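Local coordinates for protein titin heart isoform N2-B (Homo sapiens, PDB 2BK8) that forms an immunoglobulin-like domain of the giant muscle protein titin, M1 of the M-band, and probably serves as a structural module of the sarcomere, at residues V34-G39 against Y49-E54; T72-V77 against Y81-S86. All coordinates share one frame; numbering follows the deposited sequence.

Contact 1: residues V34-G39 against Y49-E54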
loop_
_atom_site.group_PDB
_atom_site.type_symbol
_atom_site.label_atom_id
_atom_site.label_comp_id
_atom_site.label_asym_id
_atom_site.label_seq_id
_atom_site.Cartn_x
_atom_site.Cartn_y
_atom_site.Cartn_z
ATOM N N VAL A 34 4.331 3.022 9.420
ATOM C CA VAL A 34 3.434 2.618 8.318
ATOM C C VAL A 34 3.534 1.126 8.089
ATOM O O VAL A 34 4.644 0.581 8.100
ATOM C CB VAL A 34 3.839 3.311 6.992
ATOM C CG1 VAL A 34 2.990 2.791 5.792
ATOM C CG2 VAL A 34 3.741 4.810 7.136
ATOM N N THR A 35 2.380 0.465 7.954
ATOM C CA THR A 35 2.351 -0.975 7.626
ATOM C C THR A 35 1.352 -1.188 6.480
ATOM O O THR A 35 0.215 -0.690 6.525
ATOM C CB THR A 35 1.921 -1.843 8.859
ATOM O OG1 THR A 35 2.749 -1.543 9.999
ATOM C CG2 THR A 35 2.027 -3.345 8.560
ATOM N N TRP A 36 1.760 -1.951 5.464
ATOM C CA TRP A 36 0.847 -2.306 4.355
ATOM C C TRP A 36 0.273 -3.727 4.517
ATOM O O TRP A 36 0.915 -4.598 5.122
ATOM C CB TRP A 36 1.570 -2.209 3.010
ATOM C CG TRP A 36 1.977 -0.825 2.585
ATOM C CD1 TRP A 36 3.064 -0.122 3.017
ATOM C CD2 TRP A 36 1.289 0.023 1.646
ATOM N NE1 TRP A 36 3.106 1.108 2.387
ATOM C CE2 TRP A 36 2.037 1.215 1.537
ATOM C CE3 TRP A 36 0.129 -0.132 0.856
ATOM C CZ2 TRP A 36 1.683 2.265 0.647
ATOM C CZ3 TRP A 36 -0.247 0.910 -0.015
ATOM C CH2 TRP A 36 0.536 2.121 -0.097
ATOM N N TYR A 37 -0.929 -3.947 3.973
ATOM C CA TYR A 37 -1.583 -5.272 3.958
ATOM C C TYR A 37 -2.132 -5.590 2.561
ATOM O O TYR A 37 -2.580 -4.704 1.846
ATOM C CB TYR A 37 -2.730 -5.366 4.979
ATOM C CG TYR A 37 -2.341 -5.119 6.431
ATOM C CD1 TYR A 37 -2.214 -6.172 7.350
ATOM C CD2 TYR A 37 -2.141 -3.812 6.899
ATOM C CE1 TYR A 37 -1.869 -5.925 8.685
ATOM C CE2 TYR A 37 -1.780 -3.577 8.182
ATOM C CZ TYR A 37 -1.636 -4.618 9.081
ATOM O OH TYR A 37 -1.294 -4.308 10.402
ATOM N N PHE A 38 -2.068 -6.864 2.180
ATOM C CA PHE A 38 -2.814 -7.376 1.027
ATOM C C PHE A 38 -3.906 -8.290 1.557
ATOM O O PHE A 38 -3.613 -9.349 2.120
ATOM C CB PHE A 38 -1.887 -8.151 0.075
ATOM C CG PHE A 38 -2.607 -8.837 -1.093
ATOM C CD1 PHE A 38 -3.633 -8.195 -1.794
ATOM C CD2 PHE A 38 -2.218 -10.119 -1.499
ATOM C CE1 PHE A 38 -4.295 -8.808 -2.856
ATOM C CE2 PHE A 38 -2.852 -10.738 -2.597
ATOM C CZ PHE A 38 -3.899 -10.093 -3.262
ATOM N N GLY A 39 -5.165 -7.900 1.369
ATOM C CA GLY A 39 -6.262 -8.617 2.025
ATOM C C GLY A 39 -5.960 -8.772 3.514
ATOM O O GLY A 39 -5.714 -7.763 4.193
ATOM N N TYR A 49 7.922 -7.685 -2.450
ATOM C CA TYR A 49 7.475 -6.298 -2.154
ATOM C C TYR A 49 8.628 -5.331 -1.834
ATOM O O TYR A 49 9.523 -5.678 -1.054
ATOM C CB TYR A 49 6.471 -6.255 -0.970
ATOM C CG TYR A 49 5.294 -7.178 -1.132
ATOM C CD1 TYR A 49 4.300 -6.914 -2.071
ATOM C CD2 TYR A 49 5.166 -8.320 -0.335
ATOM C CE1 TYR A 49 3.198 -7.776 -2.220
ATOM C CE2 TYR A 49 4.071 -9.187 -0.484
ATOM C CZ TYR A 49 3.112 -8.916 -1.431
ATOM O OH TYR A 49 2.017 -9.745 -1.573
ATOM N N GLU A 50 8.584 -4.120 -2.410
ATOM C CA GLU A 50 9.601 -3.093 -2.151
ATOM C C GLU A 50 8.844 -1.955 -1.457
ATOM O O GLU A 50 7.997 -1.313 -2.079
ATOM C CB GLU A 50 10.294 -2.605 -3.450
ATOM C CG GLU A 50 11.500 -1.703 -3.245
ATOM C CD GLU A 50 11.977 -0.963 -4.529
ATOM O OE1 GLU A 50 11.743 -1.442 -5.653
ATOM O OE2 GLU A 50 12.594 0.123 -4.400
ATOM N N ILE A 51 9.121 -1.768 -0.160
ATOM C CA ILE A 51 8.325 -0.874 0.689
ATOM C C ILE A 51 9.252 0.151 1.304
ATOM O O ILE A 51 10.288 -0.191 1.901
ATOM C CB ILE A 51 7.597 -1.643 1.823
ATOM C CG1 ILE A 51 6.648 -2.708 1.248
ATOM C CG2 ILE A 51 6.782 -0.680 2.722
ATOM C CD1 ILE A 51 6.100 -3.690 2.311
ATOM N N THR A 52 8.856 1.419 1.166
ATOM C CA THR A 52 9.617 2.517 1.764
ATOM C C THR A 52 8.675 3.535 2.439
ATOM O O THR A 52 7.524 3.710 2.030
ATOM C CB THR A 52 10.524 3.244 0.732
ATOM O OG1 THR A 52 9.716 3.686 -0.368
ATOM C CG2 THR A 52 11.635 2.295 0.184
ATOM N N TYR A 53 9.179 4.182 3.483
ATOM C CA TYR A 53 8.476 5.332 4.086
ATOM C C TYR A 53 9.471 6.380 4.547
ATOM O O TYR A 53 10.377 6.064 5.320
ATOM C CB TYR A 53 7.552 4.946 5.260
ATOM C CG TYR A 53 7.059 6.197 5.964
ATOM C CD1 TYR A 53 6.077 7.007 5.381
ATOM C CD2 TYR A 53 7.630 6.610 7.170
ATOM C CE1 TYR A 53 5.659 8.219 6.004
ATOM C CE2 TYR A 53 7.236 7.800 7.788
ATOM C CZ TYR A 53 6.252 8.599 7.198
ATOM O OH TYR A 53 5.864 9.766 7.832
ATOM N N GLU A 54 9.296 7.624 4.081
ATOM C CA GLU A 54 10.148 8.767 4.484
ATOM C C GLU A 54 9.369 10.059 4.294
ATOM O O GLU A 54 8.707 10.217 3.253
ATOM C CB GLU A 54 11.426 8.861 3.630
ATOM C CG GLU A 54 12.037 7.518 3.252
ATOM C CD GLU A 54 13.398 7.613 2.616
ATOM O OE1 GLU A 54 14.044 8.682 2.732
ATOM O OE2 GLU A 54 13.846 6.594 2.028
HETATM O O HOH W 1 5.507 2.523 3.620
#
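V34 meets Y53 through one methyl: CG2 sits 3.6 Å above the plane of the tyrosine ring, offset toward its rim and nearest CD1 at 3.7 Å. It makes a CH-pi contact, with the line to the ring centroid 23° off the normal. The Y53 ring is placed under that methyl by its first torsion, CG anti to the backbone N (chi1 170°), and the two side chains cross at about a right angle. Farther along, I51 and W36 slide past each other in opposite directions, the CG2 branch of I51 resting 3.8 Å from W36 CD1 on the pyrrole side of the indole. At the far end the touch is looser: Y49 OH comes within 4.3 Å of F38 CD2.

The polar link is a water. In the plane of the indole and at its edge, water 1 accepts from W36 NE1 at 3.0 Å and donates to T52 O at 2.8 Å, tying the ring's N-H to the backbone of 49-54 without direct bonding between the strands.

Behind this first shell, L60 of strand 57-62 touches both W36 and I51, while C75 of strand 71-78 touches V34 and W36. I25 lies against V34 and Y53.

Strands 34-38 and 49-54 belong to the two different sheets of the immunoglobulin sandwich. The axes of these short strand segments come within 8.5 Å and run at 151° to each other, too far for backbone pairing, and side chains fill the interval. The indole N-H on this largely apolar seam is satisfied by one bridging water, which should help fix the rotation of the W36 ring, while the rest of the join depends on methyl and aromatic packing.

Contact 2: residues T72-V77 against Y81-S86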
loop_
_atom_site.group_PDB
_atom_site.type_symbol
_atom_site.label_atom_id
_atom_site.label_comp_id
_atom_site.label_asym_id
_atom_site.label_seq_id
_atom_site.Cartn_x
_atom_site.Cartn_y
_atom_site.Cartn_z
ATOM N N THR A 72 -7.501 -6.222 -2.692
ATOM C CA THR A 72 -7.489 -4.946 -1.979
ATOM C C THR A 72 -6.208 -4.747 -1.165
ATOM O O THR A 72 -5.821 -5.652 -0.408
ATOM C CB THR A 72 -8.708 -4.839 -1.047
ATOM O OG1 THR A 72 -9.917 -5.022 -1.802
ATOM C CG2 THR A 72 -8.735 -3.481 -0.382
ATOM N N TYR A 73 -5.582 -3.566 -1.311
ATOM C CA TYR A 73 -4.334 -3.214 -0.593
ATOM C C TYR A 73 -4.644 -2.070 0.387
ATOM O O TYR A 73 -5.383 -1.147 0.029
ATOM C CB TYR A 73 -3.219 -2.828 -1.598
ATOM C CG TYR A 73 -2.721 -4.030 -2.382
ATOM C CD1 TYR A 73 -1.520 -4.642 -2.053
ATOM C CD2 TYR A 73 -3.503 -4.590 -3.401
ATOM C CE1 TYR A 73 -1.087 -5.809 -2.734
ATOM C CE2 TYR A 73 -3.076 -5.742 -4.096
ATOM C CZ TYR A 73 -1.880 -6.339 -3.754
ATOM O OH TYR A 73 -1.486 -7.474 -4.472
ATOM N N ARG A 74 -4.137 -2.159 1.623
ATOM C CA ARG A 74 -4.376 -1.152 2.685
ATOM C C ARG A 74 -3.044 -0.572 3.136
ATOM O O ARG A 74 -2.085 -1.308 3.350
ATOM C CB ARG A 74 -5.074 -1.788 3.898
ATOM C CG ARG A 74 -5.233 -0.914 5.173
ATOM C CD ARG A 74 -5.876 -1.759 6.296
ATOM N NE ARG A 74 -6.204 -1.016 7.511
ATOM C CZ ARG A 74 -6.960 -1.492 8.503
ATOM N NH1 ARG A 74 -7.493 -2.710 8.429
ATOM N NH2 ARG A 74 -7.217 -0.749 9.566
ATOM N N CYS A 75 -2.986 0.752 3.266
ATOM C CA CYS A 75 -1.851 1.432 3.930
ATOM C C CYS A 75 -2.353 1.882 5.292
ATOM O O CYS A 75 -3.264 2.738 5.385
ATOM C CB CYS A 75 -1.403 2.659 3.125
ATOM S SG CYS A 75 -0.009 3.588 3.861
ATOM N N LYS A 76 -1.804 1.276 6.346
ATOM C CA LYS A 76 -2.164 1.629 7.737
ATOM C C LYS A 76 -1.113 2.516 8.423
ATOM O O LYS A 76 0.064 2.159 8.544
ATOM C CB LYS A 76 -2.468 0.361 8.596
ATOM C CG LYS A 76 -2.918 0.688 10.030
ATOM C CD LYS A 76 -3.178 -0.602 10.810
ATOM C CE LYS A 76 -3.471 -0.315 12.271
ATOM N NZ LYS A 76 -4.400 -1.320 12.889
ATOM N N VAL A 77 -1.563 3.670 8.923
ATOM C CA VAL A 77 -0.664 4.655 9.532
ATOM C C VAL A 77 -0.985 4.858 11.003
ATOM O O VAL A 77 -2.136 5.067 11.360
ATOM C CB VAL A 77 -0.670 5.992 8.746
ATOM C CG1 VAL A 77 0.568 6.715 9.033
ATOM C CG2 VAL A 77 -0.667 5.687 7.209
ATOM N N TYR A 81 -0.890 9.515 18.628
ATOM C CA TYR A 81 -2.164 10.217 18.795
ATOM C C TYR A 81 -3.358 9.431 18.268
ATOM O O TYR A 81 -4.470 9.578 18.780
ATOM C CB TYR A 81 -2.103 11.603 18.147
ATOM C CG TYR A 81 -1.112 12.532 18.817
ATOM C CD1 TYR A 81 -1.315 12.970 20.126
ATOM C CD2 TYR A 81 0.031 12.966 18.147
ATOM C CE1 TYR A 81 -0.406 13.819 20.752
ATOM C CE2 TYR A 81 0.947 13.821 18.764
ATOM C CZ TYR A 81 0.722 14.239 20.063
ATOM O OH TYR A 81 1.620 15.082 20.683
ATOM N N GLY A 82 -3.126 8.606 17.256
ATOM C CA GLY A 82 -4.171 7.753 16.709
ATOM C C GLY A 82 -3.713 7.013 15.469
ATOM O O GLY A 82 -2.533 6.693 15.327
ATOM N N GLU A 83 -4.659 6.733 14.578
ATOM C CA GLU A 83 -4.372 5.996 13.347
ATOM C C GLU A 83 -5.348 6.379 12.228
ATOM O O GLU A 83 -6.374 7.035 12.498
ATOM C CB GLU A 83 -4.381 4.490 13.623
ATOM C CG GLU A 83 -5.741 3.829 13.798
ATOM C CD GLU A 83 -5.622 2.309 13.903
ATOM O OE1 GLU A 83 -5.058 1.815 14.909
ATOM O OE2 GLU A 83 -6.089 1.613 12.978
ATOM N N ASP A 84 -4.981 6.041 10.989
ATOM C CA ASP A 84 -5.827 6.172 9.789
ATOM C C ASP A 84 -5.368 5.127 8.755
ATOM O O ASP A 84 -4.221 4.642 8.806
ATOM C CB ASP A 84 -5.702 7.594 9.203
ATOM C CG ASP A 84 -6.836 7.964 8.196
ATOM O OD1 ASP A 84 -7.838 7.232 8.028
ATOM O OD2 ASP A 84 -6.739 9.057 7.599
ATOM N N SER A 85 -6.255 4.779 7.822
ATOM C CA SER A 85 -5.895 3.850 6.722
ATOM C C SER A 85 -6.508 4.334 5.403
ATOM O O SER A 85 -7.582 4.989 5.407
ATOM C CB SER A 85 -6.455 2.446 7.015
ATOM O OG SER A 85 -5.885 1.844 8.171
ATOM N N SER A 86 -5.881 3.917 4.290
ATOM C CA SER A 86 -6.346 4.229 2.938
ATOM C C SER A 86 -6.246 2.927 2.130
ATOM O O SER A 86 -5.426 2.083 2.472
ATOM C CB SER A 86 -5.511 5.392 2.359
ATOM O OG SER A 86 -5.847 6.627 3.022
HETATM O O HOH W 2 -6.800 2.341 10.446
HETATM O O HOH W 3 -4.759 -0.660 15.503
#
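R74 reaches across to S85: R74 CG lies anti to the backbone N (chi1 172°) and the chain runs on extended to NE, bringing the guanidinium edge up to the serine hydroxyl. R74 NE donates to S85 OG at 3.0 Å, the acceptor only 10° out of the guanidinium plane. Water 2, also at that edge, accepts from R74 NH2 and donates to E83 OE2, and it lies close to S85 OG as well. K76 crosses the E83 side chain at a slant, forming a salt bridge from K76 NZ to E83 OE2 at 3.4 Å; water 3 spans the same pair, accepting from NZ and donating to OE1. A lysine in place of R74 has no flat guanidinium edge, so S85 OG and water 2 would probably lose the N-H donors that hold them.

Beneath these polar ends the strands pair antiparallel. C75 with S86 and V77 with D84 are hydrogen-bonded pairs, including V77 N to D84 O at 2.8 Å; K76 with S85 is a non-hydrogen-bonded pair between them. S86 OG and D84 OD2 bond onward to S5. In this hairpin of strands 71-78 and 83-92, a charged, hydrated network on the R74, K76 and S85 face overlies the backbone ladder and probably adds to it, with C75 and V77 buried on the other face.

Contacts 1 and 2 share a sheet, since strands 33-38 and 71-78 are neighbours in it, and their centres lie 10 Å apart. Backbone joins them directly: T35 O is 2.8 Å from K76 N and G39 N is 2.9 Å from T72 O, both probable hydrogen bonds. The F38 and Y73 rings stack across the same seam. Contact 2 thus builds one sheet from within, pairing adjacent strands, whereas contact 1 ties that sheet to the opposing one through side chains and a water. Along the chain they follow in series, contact 1 closing before contact 2 opens, and both belong to the framework of a single immunoglobulin I-set domain.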